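Local structure of cellulase, glycosyl hydrolase family 5, TPS linker, domain X (Spirochaeta thermophila, 5E9P) at residues 24-29 with 70-75. The protein is a type A carbohydrate-binding module, family 64, that binds cellulose and xylan and belongs to a glycosyl hydrolase family 5 cellulase. Numbering follows the deposited sequence.
Sequences DQFSTD and WYIHYK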
loop_
_atom_site.group_PDB
_atom_site.type_symbol
_atom_site.label_atom_id
_atom_site.label_comp_id
_atom_site.label_asym_id
_atom_site.label_seq_id
_atom_site.Cartn_x
_atom_site.Cartn_y
_atom_site.Cartn_z
ATOM N N ASP A 24 6.767 -6.454 5.479
ATOM C CA ASP A 24 7.509 -5.844 6.537
ATOM C C ASP A 24 8.657 -4.964 6.005
ATOM O O ASP A 24 9.548 -4.605 6.784
ATOM C CB ASP A 24 8.032 -6.881 7.564
ATOM C CG ASP A 24 9.082 -7.838 6.928
ATOM O OD1 ASP A 24 9.441 -7.686 5.781
ATOM O OD2 ASP A 24 9.508 -8.769 7.635
ATOM N N GLN A 25 8.558 -4.527 4.756
ATOM C CA GLN A 25 9.707 -3.906 4.054
ATOM C C GLN A 25 9.561 -2.400 3.854
ATOM O O GLN A 25 10.381 -1.819 3.154
ATOM C CB GLN A 25 9.948 -4.649 2.703
ATOM C CG GLN A 25 10.290 -6.112 2.752
ATOM C CD GLN A 25 10.584 -6.728 1.354
ATOM O OE1 GLN A 25 10.764 -6.173 0.304
ATOM N NE2 GLN A 25 10.702 -8.015 1.409
ATOM N N PHE A 26 8.530 -1.746 4.389
ATOM C CA PHE A 26 8.416 -0.297 4.190
ATOM C C PHE A 26 9.609 0.434 4.742
ATOM O O PHE A 26 10.238 0.062 5.743
ATOM C CB PHE A 26 7.188 0.284 4.913
ATOM C CG PHE A 26 5.902 0.267 4.145
ATOM C CD1 PHE A 26 5.533 -0.772 3.326
ATOM C CD2 PHE A 26 4.997 1.319 4.252
ATOM C CE1 PHE A 26 4.326 -0.759 2.624
ATOM C CE2 PHE A 26 3.826 1.334 3.564
ATOM C CZ PHE A 26 3.485 0.292 2.738
ATOM N N SER A 27 9.912 1.581 4.110
ATOM C CA SER A 27 10.875 2.522 4.695
ATOM C C SER A 27 10.347 3.064 6.007
ATOM O O SER A 27 9.193 3.470 6.074
ATOM C CB SER A 27 11.063 3.681 3.734
ATOM O OG SER A 27 11.910 4.663 4.298
ATOM N N THR A 28 11.259 3.142 6.984
ATOM C CA THR A 28 10.976 3.720 8.267
ATOM C C THR A 28 11.810 4.993 8.547
ATOM O O THR A 28 11.867 5.481 9.658
ATOM C CB THR A 28 11.221 2.672 9.384
ATOM O OG1 THR A 28 12.567 2.144 9.230
ATOM C CG2 THR A 28 10.233 1.532 9.248
ATOM N N ASP A 29 12.480 5.457 7.520
ATOM C CA ASP A 29 13.425 6.602 7.610
ATOM C C ASP A 29 12.725 7.888 7.327
ATOM O O ASP A 29 12.342 8.142 6.153
ATOM C CB ASP A 29 14.514 6.388 6.578
ATOM C CG ASP A 29 15.466 7.568 6.447
ATOM O OD1 ASP A 29 15.437 8.435 7.355
ATOM O OD2 ASP A 29 16.248 7.573 5.471
ATOM N N TRP A 70 3.040 -4.064 7.536
ATOM C CA TRP A 70 2.131 -3.132 6.853
ATOM C C TRP A 70 1.102 -3.981 6.084
ATOM O O TRP A 70 1.470 -4.795 5.234
ATOM C CB TRP A 70 2.887 -2.204 5.914
ATOM C CG TRP A 70 3.699 -1.170 6.635
ATOM C CD1 TRP A 70 3.316 0.107 6.932
ATOM C CD2 TRP A 70 5.034 -1.330 7.210
ATOM N NE1 TRP A 70 4.297 0.757 7.606
ATOM C CE2 TRP A 70 5.384 -0.073 7.779
ATOM C CE3 TRP A 70 5.961 -2.342 7.235
ATOM C CZ2 TRP A 70 6.589 0.132 8.393
ATOM C CZ3 TRP A 70 7.180 -2.128 7.854
ATOM C CH2 TRP A 70 7.490 -0.878 8.407
ATOM N N TYR A 71 -0.161 -3.750 6.439
ATOM C CA TYR A 71 -1.307 -4.442 5.879
ATOM C C TYR A 71 -1.978 -3.470 4.908
ATOM O O TYR A 71 -2.466 -2.412 5.310
ATOM C CB TYR A 71 -2.294 -4.801 7.008
ATOM C CG TYR A 71 -1.741 -5.863 7.910
ATOM C CD1 TYR A 71 -0.920 -5.564 9.019
ATOM C CD2 TYR A 71 -2.046 -7.209 7.698
ATOM C CE1 TYR A 71 -0.421 -6.550 9.839
ATOM C CE2 TYR A 71 -1.551 -8.186 8.547
ATOM C CZ TYR A 71 -0.708 -7.856 9.599
ATOM O OH TYR A 71 -0.253 -8.862 10.417
ATOM N N ILE A 72 -1.982 -3.861 3.622
ATOM C CA ILE A 72 -2.455 -3.024 2.519
ATOM C C ILE A 72 -3.700 -3.696 1.939
ATOM O O ILE A 72 -3.664 -4.817 1.468
ATOM C CB ILE A 72 -1.367 -2.944 1.444
ATOM C CG1 ILE A 72 -0.027 -2.432 2.001
ATOM C CG2 ILE A 72 -1.842 -2.109 0.264
ATOM C CD1 ILE A 72 1.147 -3.095 1.382
ATOM N N HIS A 73 -4.832 -2.945 2.009
ATOM C CA HIS A 73 -6.073 -3.433 1.468
ATOM C C HIS A 73 -6.446 -2.551 0.287
ATOM O O HIS A 73 -6.659 -1.350 0.452
ATOM C CB HIS A 73 -7.140 -3.406 2.576
ATOM C CG HIS A 73 -8.490 -3.755 2.123
ATOM N ND1 HIS A 73 -9.587 -3.274 2.783
ATOM C CD2 HIS A 73 -8.982 -4.494 1.112
ATOM C CE1 HIS A 73 -10.696 -3.717 2.208
ATOM N NE2 HIS A 73 -10.356 -4.511 1.219
ATOM N N TYR A 74 -6.478 -3.161 -0.884
ATOM C CA TYR A 74 -6.688 -2.509 -2.177
ATOM C C TYR A 74 -8.038 -2.909 -2.719
ATOM O O TYR A 74 -8.405 -4.094 -2.753
ATOM C CB TYR A 74 -5.593 -3.028 -3.124
ATOM C CG TYR A 74 -5.636 -2.671 -4.590
ATOM C CD1 TYR A 74 -6.526 -3.254 -5.491
ATOM C CD2 TYR A 74 -4.702 -1.793 -5.132
ATOM C CE1 TYR A 74 -6.485 -3.010 -6.820
ATOM C CE2 TYR A 74 -4.667 -1.551 -6.496
ATOM C CZ TYR A 74 -5.542 -2.156 -7.341
ATOM O OH TYR A 74 -5.447 -1.832 -8.690
ATOM N N LYS A 75 -8.781 -1.926 -3.270
ATOM C CA LYS A 75 -9.974 -2.214 -4.057
ATOM C C LYS A 75 -10.027 -1.315 -5.255
ATOM O O LYS A 75 -9.964 -0.088 -5.131
ATOM C CB LYS A 75 -11.245 -1.952 -3.236
ATOM C CG LYS A 75 -11.487 -2.774 -2.003
ATOM C CD LYS A 75 -12.700 -2.494 -1.211
ATOM C CE LYS A 75 -13.958 -2.938 -1.912
ATOM N NZ LYS A 75 -15.147 -2.636 -0.976
#
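F26 and W70 lie almost flat against one another in an offset stack, the phenyl ring and the five-membered ring of the indole inclined by 11° with centroids 3.9 Å apart. The overlap begins at F26 CB, which sits over the centre of the indole benzo ring, 3.3 Å from its centroid, in a CH-pi contact. With CG of F26 anti to its carbonyl carbon (chi1 -87°), the phenyl ring extends from there across the pyrrole half. F26 CG rests above the CG-CD2 bond of W70, F26 CD2 comes to 3.4 Å from W70 CD1 and also lies near W70 NE1, and F26 CE2 lies 3.6 Å from W70 CD1. Along the other edge of the phenyl, F26 CE1 approaches W70 CB, which returns the CH-pi contact by standing over the phenyl face. F26 CE1 also meets I72 CD1 at 4.1 Å. F26 CZ, at the far end, reaches W70 CB at 4.1 Å. The outer rim of the indole is met by the loop: T28 CG2 touches W70 CH2 at 3.7 Å, and the carbonyl O of D24 lies near W70 CZ3, both close to the ring plane. The indole NE1 is hydrogen-bonded to I62 O, which helps fix the ring's rotation. An alanine in place of W70 would probably leave one face of F26 without its stacking partner and I62 O without its indole donor. The stack thus pins the loop that follows strand 17-23 to the start of the neighbouring antiparallel strand 70-76, while F26 and I72 both touch I85 of strand 82-85 in the opposing sheet of the jelly roll.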